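HpcH/HpaI aldolase/citrate lyase family protein (Burkholderia cenocepacia, PDB 4MF4) belongs to the HpcH/HpaI aldolase/citrate lyase family and adopts a TIM-barrel fold, with six copies in the assembly. Local coordinates at residues 35-44 with 67-77; 88-97 with 116-124. One frame throughout, in Å; residues are numbered along the deposited sequence. Where two conformers were deposited one is given.

Contact 1. Residues 35-44 with 67-77; sequences GSDSAAEALA and SQLRAIAAAHL
A40 and A44 of 35-44 pack on A71, I72 and A75 of 67-77. The helix segments run roughly parallel, 33° apart. Their axes come within 7.6 Å, a close approach that the alanines allow: A40 CB lies 4.4 Å from A71 CB. A44 CB and A75 CB are 3.6 Å apart.

E41 can be followed outward. Its CB is 3.5 Å from A71 O, and its CG is closer still to the same oxygen, at 3.3 Å. With CG anti to the backbone N (chi1 -169°) and the chain extended, the side chain runs past this oxygen. CD is 3.8 Å from A71 O, and OE2 ends 3.9 Å from the CB of A74. The carboxylate continues to another chain, where OE1 forms salt bridges with R70 and R141 of the second subunit.

At the other end, Q68 reaches back toward G35. One water accepts from G35 N and lies 2.8 Å from Q68 OE1, to which it may donate; another donates to both G35 O and D37 OD1. Q68 NE2 is itself held by N60. S36 N-caps its helix through OG, which accepts from A39 N. The arrangement joins two successive outer helices of a TIM barrel.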
ATOM      1  N   GLY A  35      -5.961  12.734   0.998  1.00 14.77           N
ATOM      2  CA  GLY A  35      -5.921  11.270   1.001  1.00 15.97           C
ATOM      3  C   GLY A  35      -5.038  10.634   2.056  1.00 15.96           C
ATOM      4  O   GLY A  35      -4.545   9.512   1.882  1.00 18.06           O
ATOM      5  N   SER A  36      -4.868  11.339   3.167  1.00 15.20           N
ATOM      6  CA  SER A  36      -3.863  11.029   4.178  1.00 15.47           C
ATOM      7  C   SER A  36      -4.538  10.635   5.481  1.00 15.23           C
ATOM      8  O   SER A  36      -5.340  11.406   6.000  1.00 14.43           O
ATOM      9  CB  SER A  36      -3.013  12.317   4.429  1.00 15.42           C
ATOM     10  OG  SER A  36      -2.186  12.176   5.599  1.00 14.35           O
ATOM     11  N   ASP A  37      -4.205   9.468   6.023  1.00 17.62           N
ATOM     12  CA  ASP A  37      -4.768   9.031   7.339  1.00 18.50           C
ATOM     13  C   ASP A  37      -4.321   9.954   8.482  1.00 17.51           C
ATOM     14  O   ASP A  37      -5.098  10.346   9.334  1.00 15.74           O
ATOM     15  CB  ASP A  37      -4.369   7.583   7.687  1.00 20.86           C
ATOM     16  CG  ASP A  37      -4.926   6.560   6.734  1.00 23.29           C
ATOM     17  OD1 ASP A  37      -5.874   6.852   5.958  1.00 25.26           O
ATOM     18  OD2 ASP A  37      -4.399   5.429   6.780  1.00 24.23           O
ATOM     19  N   SER A  38      -3.042  10.312   8.475  0.50 17.89           N
ATOM     20  CA  SER A  38      -2.510  11.188   9.510  0.50 17.92           C
ATOM     21  C   SER A  38      -3.168  12.564   9.444  0.50 17.58           C
ATOM     22  O   SER A  38      -3.507  13.124  10.472  0.50 17.48           O
ATOM     23  CB  SER A  38      -0.979  11.275   9.402  0.50 18.53           C
ATOM     24  OG  SER A  38      -0.578  11.465   8.059  0.50 18.21           O
ATOM     25  N   ALA A  39      -3.398  13.075   8.235  1.00 16.93           N
ATOM     26  CA  ALA A  39      -4.030  14.384   8.063  1.00 17.40           C
ATOM     27  C   ALA A  39      -5.460  14.343   8.561  1.00 16.61           C
ATOM     28  O   ALA A  39      -5.906  15.292   9.211  1.00 15.31           O
ATOM     29  CB  ALA A  39      -4.012  14.865   6.621  1.00 17.12           C
ATOM     30  N   ALA A  40      -6.157  13.246   8.274  1.00 15.49           N
ATOM     31  CA  ALA A  40      -7.566  13.089   8.701  1.00 15.11           C
ATOM     32  C   ALA A  40      -7.650  13.008  10.226  1.00 15.29           C
ATOM     33  O   ALA A  40      -8.568  13.609  10.856  1.00 17.59           O
ATOM     34  CB  ALA A  40      -8.178  11.837   8.089  1.00 14.74           C
ATOM     35  N   GLU A  41      -6.741  12.243  10.811  1.00 14.44           N
ATOM     36  CA  GLU A  41      -6.709  12.107  12.263  1.00 14.69           C
ATOM     37  C   GLU A  41      -6.339  13.429  12.911  1.00 14.84           C
ATOM     38  O   GLU A  41      -7.032  13.886  13.847  1.00 13.80           O
ATOM     39  CB  GLU A  41      -5.759  11.014  12.755  1.00 15.72           C
ATOM     40  CG  GLU A  41      -5.978  10.756  14.236  1.00 15.76           C
ATOM     41  CD  GLU A  41      -5.222   9.601  14.812  1.00 17.36           C
ATOM     42  OE1 GLU A  41      -4.420   8.932  14.107  1.00 17.22           O
ATOM     43  OE2 GLU A  41      -5.460   9.356  16.031  1.00 19.40           O
ATOM     44  N   ALA A  42      -5.310  14.097  12.380  1.00 14.64           N
ATOM     45  CA  ALA A  42      -4.999  15.455  12.875  1.00 14.08           C
ATOM     46  C   ALA A  42      -6.211  16.405  12.785  1.00 13.86           C
ATOM     47  O   ALA A  42      -6.581  17.058  13.758  1.00 13.45           O
ATOM     48  CB  ALA A  42      -3.769  16.018  12.153  1.00 14.39           C
ATOM     49  N   LEU A  43      -6.836  16.496  11.611  1.00 13.28           N
ATOM     50  CA  LEU A  43      -7.982  17.391  11.426  1.00 13.63           C
ATOM     51  C   LEU A  43      -9.227  17.048  12.255  1.00 13.40           C
ATOM     52  O   LEU A  43     -10.048  17.922  12.549  1.00 14.59           O
ATOM     53  CB  LEU A  43      -8.286  17.575   9.921  1.00 13.35           C
ATOM     54  CG  LEU A  43      -7.183  18.314   9.191  1.00 13.71           C
ATOM     55  CD1 LEU A  43      -7.391  18.270   7.672  1.00 14.10           C
ATOM     56  CD2 LEU A  43      -7.093  19.774   9.661  1.00 13.59           C
ATOM     57  N   ALA A  44      -9.361  15.791  12.638  1.00 13.83           N
ATOM     58  CA  ALA A  44     -10.357  15.381  13.619  1.00 14.42           C
ATOM     59  C   ALA A  44     -10.230  16.089  14.978  1.00 15.87           C
ATOM     60  O   ALA A  44     -11.202  16.067  15.770  1.00 16.68           O
ATOM     61  CB  ALA A  44     -10.366  13.868  13.786  1.00 14.46           C
ATOM     62  N   SER A  67      -9.768   3.588   5.808  0.50 11.86           N
ATOM     63  CA  SER A  67      -8.610   3.988   6.595  0.50 11.45           C
ATOM     64  C   SER A  67      -8.735   5.444   7.158  0.50 11.34           C
ATOM     65  O   SER A  67      -8.285   5.725   8.286  0.50 10.86           O
ATOM     66  CB  SER A  67      -7.347   3.803   5.752  0.50 11.53           C
ATOM     67  OG  SER A  67      -7.168   2.417   5.433  0.50 11.80           O
ATOM     68  N   GLN A  68      -9.343   6.338   6.381  1.00 11.03           N
ATOM     69  CA  GLN A  68      -9.642   7.708   6.851  1.00 11.60           C
ATOM     70  C   GLN A  68     -10.800   7.739   7.861  1.00 11.72           C
ATOM     71  O   GLN A  68     -10.769   8.496   8.856  1.00 12.70           O
ATOM     72  CB  GLN A  68      -9.870   8.670   5.722  1.00 11.35           C
ATOM     73  CG  GLN A  68      -8.550   9.049   5.114  1.00 12.13           C
ATOM     74  CD  GLN A  68      -8.717   9.706   3.772  1.00 12.30           C
ATOM     75  OE1 GLN A  68      -9.069  10.900   3.697  1.00 13.01           O
ATOM     76  NE2 GLN A  68      -8.445   8.954   2.709  1.00 12.46           N
ATOM     77  N   LEU A  69     -11.810   6.930   7.639  1.00 12.62           N
ATOM     78  CA  LEU A  69     -12.849   6.797   8.687  1.00 12.86           C
ATOM     79  C   LEU A  69     -12.284   6.342  10.034  1.00 12.47           C
ATOM     80  O   LEU A  69     -12.660   6.844  11.084  1.00 12.57           O
ATOM     81  CB  LEU A  69     -13.996   5.899   8.214  1.00 13.08           C
ATOM     82  CG  LEU A  69     -14.811   6.492   7.056  1.00 13.55           C
ATOM     83  CD1 LEU A  69     -15.824   5.422   6.605  1.00 13.62           C
ATOM     84  CD2 LEU A  69     -15.498   7.803   7.395  1.00 13.33           C
ATOM     85  N   ARG A  70     -11.424   5.346  10.002  1.00 12.81           N
ATOM     86  CA  ARG A  70     -10.827   4.784  11.189  1.00 13.32           C
ATOM     87  C   ARG A  70      -9.988   5.846  11.794  1.00 13.41           C
ATOM     88  O   ARG A  70      -9.987   6.016  13.020  1.00 13.85           O
ATOM     89  CB  ARG A  70      -9.959   3.542  10.839  1.00 14.29           C
ATOM     90  CG  ARG A  70     -10.716   2.251  10.713  1.00 14.71           C
ATOM     91  CD  ARG A  70      -9.853   1.193  10.041  1.00 16.13           C
ATOM     92  NE  ARG A  70     -10.636   0.011  10.036  1.00 17.46           N
ATOM     93  CZ  ARG A  70     -10.730  -0.839   9.035  1.00 17.18           C
ATOM     94  NH1 ARG A  70     -10.022  -0.659   7.908  1.00 16.71           N
ATOM     95  NH2 ARG A  70     -11.546  -1.863   9.200  1.00 18.76           N
ATOM     96  N   ALA A  71      -9.275   6.599  10.957  1.00 12.81           N
ATOM     97  CA  ALA A  71      -8.342   7.586  11.470  1.00 12.69           C
ATOM     98  C   ALA A  71      -9.086   8.733  12.201  1.00 12.74           C
ATOM     99  O   ALA A  71      -8.672   9.186  13.250  1.00 13.32           O
ATOM    100  CB  ALA A  71      -7.479   8.160  10.352  1.00 12.50           C
ATOM    101  N   ILE A  72     -10.167   9.195  11.622  1.00 12.31           N
ATOM    102  CA  ILE A  72     -11.031  10.195  12.260  1.00 12.79           C
ATOM    103  C   ILE A  72     -11.657   9.605  13.550  1.00 12.93           C
ATOM    104  O   ILE A  72     -11.650  10.252  14.589  1.00 12.12           O
ATOM    105  CB  ILE A  72     -12.157  10.661  11.295  1.00 12.59           C
ATOM    106  CG1 ILE A  72     -11.601  11.521  10.148  1.00 11.83           C
ATOM    107  CG2 ILE A  72     -13.238  11.461  12.030  1.00 13.27           C
ATOM    108  CD1 ILE A  72     -12.534  11.566   8.958  1.00 11.33           C
ATOM    109  N   ALA A  73     -12.195   8.378  13.488  1.00 13.09           N
ATOM    110  CA  ALA A  73     -12.855   7.781  14.671  1.00 13.12           C
ATOM    111  C   ALA A  73     -11.854   7.599  15.825  1.00 13.93           C
ATOM    112  O   ALA A  73     -12.200   7.681  16.991  1.00 14.33           O
ATOM    113  CB  ALA A  73     -13.509   6.446  14.343  1.00 13.38           C
ATOM    114  N   ALA A  74     -10.602   7.378  15.471  1.00 13.52           N
ATOM    115  CA  ALA A  74      -9.587   7.152  16.453  1.00 13.85           C
ATOM    116  C   ALA A  74      -9.331   8.345  17.332  1.00 14.68           C
ATOM    117  O   ALA A  74      -8.823   8.155  18.445  1.00 15.77           O
ATOM    118  CB  ALA A  74      -8.283   6.670  15.791  1.00 13.35           C
ATOM    119  N   ALA A  75      -9.658   9.559  16.860  1.00 14.32           N
ATOM    120  CA  ALA A  75      -9.471  10.762  17.655  1.00 16.11           C
ATOM    121  C   ALA A  75     -10.479  10.854  18.778  1.00 16.77           C
ATOM    122  O   ALA A  75     -10.282  11.658  19.657  1.00 17.68           O
ATOM    123  CB  ALA A  75      -9.540  12.038  16.810  1.00 16.22           C
ATOM    124  N   HIS A  76     -11.577  10.110  18.706  1.00 18.75           N
ATOM    125  CA  HIS A  76     -12.626  10.094  19.751  1.00 21.63           C
ATOM    126  C   HIS A  76     -13.213  11.493  20.008  1.00 20.55           C
ATOM    127  O   HIS A  76     -13.526  11.861  21.151  1.00 18.60           O
ATOM    128  CB  HIS A  76     -12.090   9.516  21.086  1.00 26.18           C
ATOM    129  CG  HIS A  76     -11.903   8.029  21.098  1.00 32.81           C
ATOM    130  ND1 HIS A  76     -10.985   7.379  20.292  1.00 39.98           N
ATOM    131  CD2 HIS A  76     -12.475   7.066  21.860  1.00 37.49           C
ATOM    132  CE1 HIS A  76     -11.010   6.083  20.544  1.00 36.64           C
ATOM    133  NE2 HIS A  76     -11.912   5.864  21.483  1.00 41.10           N
ATOM    134  N   LEU A  77     -13.384  12.272  18.951  1.00 18.11           N
ATOM    135  CA  LEU A  77     -13.873  13.627  19.093  1.00 17.67           C
ATOM    136  C   LEU A  77     -15.146  13.767  18.265  1.00 17.22           C
ATOM    137  O   LEU A  77     -15.547  12.821  17.621  1.00 15.89           O
ATOM    138  CB  LEU A  77     -12.760  14.620  18.720  1.00 16.90           C
ATOM    139  CG  LEU A  77     -11.685  14.793  19.837  1.00 17.45           C
ATOM    140  CD1 LEU A  77     -10.455  15.561  19.327  1.00 17.00           C
ATOM    141  CD2 LEU A  77     -12.229  15.494  21.072  1.00 18.75           C
TER
HETATM  142  O   HOH W   1      -8.829  12.709   1.610  1.00 12.05           O
HETATM  143  O   HOH W   2      -5.869   6.978   3.014  1.00 21.20           O
HETATM  144  O   HOH W   3      -7.302  12.670   4.634  1.00 24.97           O

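Contact 2. Residues 88-97 with 116-124; sequences REPWLVKRAL and AHAVRLTRF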
ATOM      1  N   ARG A  88     -23.411   7.871  -9.013  1.00 19.84           N
ATOM      2  CA  ARG A  88     -24.558   7.220  -8.418  1.00 22.57           C
ATOM      3  C   ARG A  88     -24.687   5.785  -8.951  1.00 23.02           C
ATOM      4  O   ARG A  88     -25.662   5.472  -9.615  1.00 24.06           O
ATOM      5  CB  ARG A  88     -25.790   8.048  -8.747  1.00 23.45           C
ATOM      6  CG  ARG A  88     -26.889   7.927  -7.746  1.00 24.22           C
ATOM      7  CD  ARG A  88     -28.006   8.860  -8.123  1.00 25.20           C
ATOM      8  NE  ARG A  88     -28.622   8.451  -9.362  1.00 25.58           N
ATOM      9  CZ  ARG A  88     -28.502   9.069 -10.519  1.00 26.75           C
ATOM     10  NH1 ARG A  88     -27.841  10.217 -10.632  1.00 27.98           N
ATOM     11  NH2 ARG A  88     -29.139   8.557 -11.555  1.00 27.72           N
ATOM     12  N   GLU A  89     -23.672   4.950  -8.710  1.00 21.96           N
ATOM     13  CA  GLU A  89     -23.655   3.562  -9.134  1.00 22.09           C
ATOM     14  C   GLU A  89     -23.878   2.707  -7.896  1.00 19.75           C
ATOM     15  O   GLU A  89     -23.215   2.908  -6.891  1.00 17.42           O
ATOM     16  CB  GLU A  89     -22.301   3.171  -9.739  1.00 26.01           C
ATOM     17  CG  GLU A  89     -21.804   3.996 -10.947  1.00 29.06           C
ATOM     18  CD  GLU A  89     -22.643   3.835 -12.204  1.00 32.35           C
ATOM     19  OE1 GLU A  89     -23.456   2.884 -12.310  1.00 34.62           O
ATOM     20  OE2 GLU A  89     -22.496   4.690 -13.103  1.00 37.96           O
ATOM     21  N   PRO A  90     -24.789   1.734  -7.970  1.00 18.73           N
ATOM     22  CA  PRO A  90     -25.043   0.884  -6.815  1.00 17.60           C
ATOM     23  C   PRO A  90     -23.759   0.355  -6.114  1.00 17.26           C
ATOM     24  O   PRO A  90     -23.629   0.426  -4.876  1.00 14.18           O
ATOM     25  CB  PRO A  90     -25.872  -0.277  -7.397  1.00 18.78           C
ATOM     26  CG  PRO A  90     -26.533   0.267  -8.628  1.00 19.01           C
ATOM     27  CD  PRO A  90     -25.668   1.416  -9.124  1.00 19.59           C
ATOM     28  N   TRP A  91     -22.801  -0.156  -6.893  1.00 16.82           N
ATOM     29  CA  TRP A  91     -21.617  -0.776  -6.277  1.00 15.94           C
ATOM     30  C   TRP A  91     -20.739   0.200  -5.492  1.00 15.35           C
ATOM     31  O   TRP A  91     -20.196  -0.149  -4.440  1.00 14.61           O
ATOM     32  CB  TRP A  91     -20.804  -1.569  -7.319  1.00 15.86           C
ATOM     33  CG  TRP A  91     -19.820  -0.797  -8.152  1.00 15.35           C
ATOM     34  CD1 TRP A  91     -20.071  -0.184  -9.348  1.00 16.56           C
ATOM     35  CD2 TRP A  91     -18.399  -0.656  -7.936  1.00 15.69           C
ATOM     36  NE1 TRP A  91     -18.907   0.385  -9.864  1.00 16.18           N
ATOM     37  CE2 TRP A  91     -17.875   0.120  -9.011  1.00 15.70           C
ATOM     38  CE3 TRP A  91     -17.529  -1.081  -6.946  1.00 15.61           C
ATOM     39  CZ2 TRP A  91     -16.520   0.403  -9.134  1.00 16.00           C
ATOM     40  CZ3 TRP A  91     -16.185  -0.772  -7.053  1.00 15.32           C
ATOM     41  CH2 TRP A  91     -15.697  -0.028  -8.131  1.00 15.96           C
ATOM     42  N   LEU A  92     -20.607   1.433  -5.981  1.00 16.49           N
ATOM     43  CA  LEU A  92     -19.867   2.491  -5.267  1.00 15.98           C
ATOM     44  C   LEU A  92     -20.554   2.934  -3.962  1.00 15.82           C
ATOM     45  O   LEU A  92     -19.909   3.174  -2.949  1.00 14.85           O
ATOM     46  CB  LEU A  92     -19.717   3.694  -6.196  1.00 16.83           C
ATOM     47  CG  LEU A  92     -18.785   3.454  -7.375  1.00 17.96           C
ATOM     48  CD1 LEU A  92     -18.900   4.529  -8.446  1.00 18.46           C
ATOM     49  CD2 LEU A  92     -17.332   3.328  -6.875  1.00 19.00           C
ATOM     50  N   VAL A  93     -21.867   3.027  -3.989  1.00 15.95           N
ATOM     51  CA  VAL A  93     -22.656   3.418  -2.809  1.00 16.18           C
ATOM     52  C   VAL A  93     -22.594   2.337  -1.738  1.00 16.70           C
ATOM     53  O   VAL A  93     -22.453   2.647  -0.582  1.00 17.88           O
ATOM     54  CB  VAL A  93     -24.115   3.724  -3.191  1.00 16.53           C
ATOM     55  CG1 VAL A  93     -25.052   3.871  -1.988  1.00 16.94           C
ATOM     56  CG2 VAL A  93     -24.167   4.969  -4.057  1.00 16.45           C
ATOM     57  N   LYS A  94     -22.725   1.078  -2.157  1.00 17.31           N
ATOM     58  CA  LYS A  94     -22.548  -0.083  -1.331  1.00 18.61           C
ATOM     59  C   LYS A  94     -21.184  -0.050  -0.629  1.00 16.71           C
ATOM     60  O   LYS A  94     -21.110  -0.240   0.577  1.00 15.87           O
ATOM     61  CB  LYS A  94     -22.630  -1.292  -2.265  1.00 21.08           C
ATOM     62  CG  LYS A  94     -22.919  -2.612  -1.654  1.00 23.75           C
ATOM     63  CD  LYS A  94     -23.211  -3.622  -2.765  1.00 25.74           C
ATOM     64  CE  LYS A  94     -24.559  -3.413  -3.401  1.00 26.27           C
ATOM     65  NZ  LYS A  94     -24.608  -4.161  -4.691  1.00 28.21           N
ATOM     66  N   ARG A  95     -20.114   0.178  -1.382  1.00 15.60           N
ATOM     67  CA  ARG A  95     -18.757   0.280  -0.785  1.00 15.90           C
ATOM     68  C   ARG A  95     -18.697   1.339   0.354  1.00 15.07           C
ATOM     69  O   ARG A  95     -18.182   1.087   1.437  1.00 14.59           O
ATOM     70  CB  ARG A  95     -17.707   0.600  -1.839  1.00 16.39           C
ATOM     71  CG  ARG A  95     -17.325  -0.536  -2.789  1.00 16.90           C
ATOM     72  CD  ARG A  95     -16.714  -1.723  -2.112  1.00 16.69           C
ATOM     73  NE  ARG A  95     -16.178  -2.692  -3.093  1.00 16.72           N
ATOM     74  CZ  ARG A  95     -15.023  -2.587  -3.744  1.00 16.87           C
ATOM     75  NH1 ARG A  95     -14.240  -1.505  -3.614  1.00 18.03           N
ATOM     76  NH2 ARG A  95     -14.651  -3.558  -4.571  1.00 16.91           N
ATOM     77  N   ALA A  96     -19.235   2.518   0.103  1.00 14.46           N
ATOM     78  CA  ALA A  96     -19.152   3.590   1.101  1.00 14.68           C
ATOM     79  C   ALA A  96     -20.000   3.258   2.341  1.00 14.19           C
ATOM     80  O   ALA A  96     -19.538   3.386   3.456  1.00 14.42           O
ATOM     81  CB  ALA A  96     -19.595   4.897   0.495  1.00 15.14           C
ATOM     82  N   LEU A  97     -21.212   2.782   2.142  1.00 14.51           N
ATOM     83  CA  LEU A  97     -22.064   2.403   3.275  1.00 15.31           C
ATOM     84  C   LEU A  97     -21.501   1.214   4.035  1.00 15.71           C
ATOM     85  O   LEU A  97     -21.472   1.213   5.288  1.00 15.32           O
ATOM     86  CB  LEU A  97     -23.493   2.074   2.816  1.00 15.69           C
ATOM     87  CG  LEU A  97     -24.313   3.269   2.294  1.00 16.12           C
ATOM     88  CD1 LEU A  97     -25.655   2.738   1.864  1.00 16.34           C
ATOM     89  CD2 LEU A  97     -24.479   4.404   3.275  1.00 16.60           C
ATOM     90  N   ALA A 116     -34.336  10.720  -5.862  1.00 16.41           N
ATOM     91  CA  ALA A 116     -35.045   9.519  -5.378  1.00 16.49           C
ATOM     92  C   ALA A 116     -34.208   8.233  -5.558  1.00 16.64           C
ATOM     93  O   ALA A 116     -34.184   7.395  -4.685  1.00 17.73           O
ATOM     94  CB  ALA A 116     -36.379   9.363  -6.106  1.00 16.60           C
ATOM     95  N   HIS A 117     -33.544   8.085  -6.689  1.00 16.70           N
ATOM     96  CA  HIS A 117     -32.680   6.900  -6.939  1.00 17.78           C
ATOM     97  C   HIS A 117     -31.514   6.865  -5.928  1.00 16.76           C
ATOM     98  O   HIS A 117     -31.233   5.857  -5.328  1.00 16.93           O
ATOM     99  CB  HIS A 117     -32.191   6.888  -8.386  1.00 18.98           C
ATOM    100  CG  HIS A 117     -31.341   5.698  -8.714  1.00 19.84           C
ATOM    101  ND1 HIS A 117     -30.027   5.799  -9.105  1.00 20.65           N
ATOM    102  CD2 HIS A 117     -31.605   4.374  -8.643  1.00 20.34           C
ATOM    103  CE1 HIS A 117     -29.529   4.591  -9.315  1.00 20.60           C
ATOM    104  NE2 HIS A 117     -30.463   3.708  -9.023  1.00 19.46           N
ATOM    105  N   ALA A 118     -30.909   8.007  -5.674  1.00 16.86           N
ATOM    106  CA  ALA A 118     -29.807   8.151  -4.745  1.00 16.46           C
ATOM    107  C   ALA A 118     -30.241   7.698  -3.370  1.00 16.58           C
ATOM    108  O   ALA A 118     -29.579   6.873  -2.742  1.00 16.88           O
ATOM    109  CB  ALA A 118     -29.333   9.610  -4.726  1.00 16.74           C
ATOM    110  N   VAL A 119     -31.420   8.130  -2.955  1.00 16.76           N
ATOM    111  CA  VAL A 119     -31.995   7.683  -1.686  1.00 16.78           C
ATOM    112  C   VAL A 119     -32.245   6.189  -1.631  1.00 18.17           C
ATOM    113  O   VAL A 119     -31.879   5.572  -0.650  1.00 18.91           O
ATOM    114  CB  VAL A 119     -33.325   8.426  -1.330  1.00 16.28           C
ATOM    115  CG1 VAL A 119     -33.996   7.829  -0.083  1.00 16.03           C
ATOM    116  CG2 VAL A 119     -33.058   9.897  -1.076  1.00 15.86           C
ATOM    117  N   ARG A 120     -32.881   5.624  -2.656  1.00 19.68           N
ATOM    118  CA  ARG A 120     -33.161   4.187  -2.722  1.00 20.35           C
ATOM    119  C   ARG A 120     -31.911   3.356  -2.532  1.00 18.67           C
ATOM    120  O   ARG A 120     -31.940   2.315  -1.895  1.00 18.80           O
ATOM    121  CB  ARG A 120     -33.764   3.796  -4.092  1.00 22.34           C
ATOM    122  CG  ARG A 120     -35.180   4.295  -4.359  1.00 24.67           C
ATOM    123  CD  ARG A 120     -35.639   3.883  -5.763  1.00 26.72           C
ATOM    124  NE  ARG A 120     -35.781   2.425  -5.821  1.00 28.16           N
ATOM    125  CZ  ARG A 120     -36.009   1.702  -6.913  1.00 31.34           C
ATOM    126  NH1 ARG A 120     -36.090   2.279  -8.106  1.00 31.74           N
ATOM    127  NH2 ARG A 120     -36.135   0.373  -6.810  1.00 31.30           N
ATOM    128  N   LEU A 121     -30.817   3.802  -3.128  1.00 18.34           N
ATOM    129  CA  LEU A 121     -29.551   3.098  -3.069  1.00 18.18           C
ATOM    130  C   LEU A 121     -29.023   3.049  -1.656  1.00 17.35           C
ATOM    131  O   LEU A 121     -28.255   2.147  -1.344  1.00 18.99           O
ATOM    132  CB  LEU A 121     -28.491   3.697  -3.985  1.00 17.99           C
ATOM    133  CG  LEU A 121     -28.682   3.602  -5.496  1.00 18.37           C
ATOM    134  CD1 LEU A 121     -27.496   4.318  -6.131  1.00 19.29           C
ATOM    135  CD2 LEU A 121     -28.772   2.186  -6.048  1.00 19.12           C
ATOM    136  N   THR A 122     -29.470   3.946  -0.792  1.00 16.84           N
ATOM    137  CA  THR A 122     -29.042   3.955   0.619  1.00 16.17           C
ATOM    138  C   THR A 122     -29.949   3.260   1.629  1.00 17.01           C
ATOM    139  O   THR A 122     -29.591   3.192   2.823  1.00 15.34           O
ATOM    140  CB  THR A 122     -28.788   5.397   1.144  1.00 16.22           C
ATOM    141  OG1 THR A 122     -30.035   6.070   1.403  1.00 16.28           O
ATOM    142  CG2 THR A 122     -27.946   6.164   0.180  1.00 16.30           C
ATOM    143  N   ARG A 123     -31.071   2.694   1.155  1.00 17.61           N
ATOM    144  CA  ARG A 123     -32.081   2.115   2.036  1.00 17.57           C
ATOM    145  C   ARG A 123     -32.227   0.592   1.840  1.00 18.12           C
ATOM    146  O   ARG A 123     -32.364   0.118   0.742  1.00 16.89           O
ATOM    147  CB  ARG A 123     -33.448   2.761   1.796  1.00 18.69           C
ATOM    148  CG  ARG A 123     -33.557   4.262   2.133  1.00 19.32           C
ATOM    149  CD  ARG A 123     -33.023   4.573   3.517  1.00 20.18           C
ATOM    150  NE  ARG A 123     -33.486   5.836   4.079  1.00 19.94           N
ATOM    151  CZ  ARG A 123     -32.828   6.997   4.050  1.00 20.97           C
ATOM    152  NH1 ARG A 123     -31.653   7.139   3.448  1.00 19.09           N
ATOM    153  NH2 ARG A 123     -33.364   8.058   4.647  1.00 21.05           N
ATOM    154  N   PHE A 124     -32.162  -0.146   2.940  1.00 18.62           N
ATOM    155  CA  PHE A 124     -32.654  -1.504   2.979  1.00 19.85           C
ATOM    156  C   PHE A 124     -34.163  -1.543   2.700  1.00 21.51           C
ATOM    157  O   PHE A 124     -34.907  -0.721   3.231  1.00 22.47           O
ATOM    158  CB  PHE A 124     -32.411  -2.080   4.349  1.00 19.87           C
ATOM    159  CG  PHE A 124     -30.961  -2.332   4.661  1.00 19.95           C
ATOM    160  CD1 PHE A 124     -30.148  -2.964   3.756  1.00 19.16           C
ATOM    161  CD2 PHE A 124     -30.445  -1.970   5.902  1.00 20.15           C
ATOM    162  CE1 PHE A 124     -28.823  -3.231   4.073  1.00 21.52           C
ATOM    163  CE2 PHE A 124     -29.141  -2.226   6.224  1.00 20.21           C
ATOM    164  CZ  PHE A 124     -28.314  -2.843   5.305  1.00 21.21           C
TER
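Helix segments 90-97 and 116-121 diverge by 48°, with axes 10.6 Å apart at closest approach. They belong to two successive helices on the outside of the TIM barrel. The backbones are nearest at the start of the first segment, where R88 faces A118 and P90 faces L121. L121 fills much of the gap. Its CD2 lies 3.9 Å from P90 CG, while CD1 touches V93 CG2 and R88 CG. The V93 and L121 side chains cross at about a right angle. V93 CG1 also meets the backbone of L121, 3.7 Å from its O. Farther along, L97 puts CD1 3.8 Å from the CA of T122. V93 and L97 also touch strand 103-106, so both pack between that strand and L121 and T122.

At the more exposed end, R88 CD lies 3.7 Å from A118 CB, and the bend at chi3 (66°) turns NE to the histidine. H117 has CG anti to its backbone N, and L121 CG lies against one face of its ring, offset toward the rim. The guanidinium and imidazole planes stand 87° apart, yet each group meets the other at its edge. R88 NE donates to H117 ND1 at 3.0 Å in a nearly straight bond.

How the contacts relate
Contacts 1 and 2 follow one another along the chain, and both pair helices on the outside of the same eight-stranded barrel. Contact 1 joins helices 37-43 and 62-73; contact 2 joins helices 90-98 and 112-121. Their centres are about 24 Å apart. Their nearest atoms come to about 5 Å, without touching. The centre of contact 1 lies about 17 Å from the centre of the chain, and that of contact 2 about 14 Å. Both also meet the fourth subunit: G35 O is hydrogen-bonded to its R63 and Q68 packs on the same residue, while W91 and L92 pack on its W91. Other faces differ, with contact 1 meeting the second and third subunits and contact 2 the fifth.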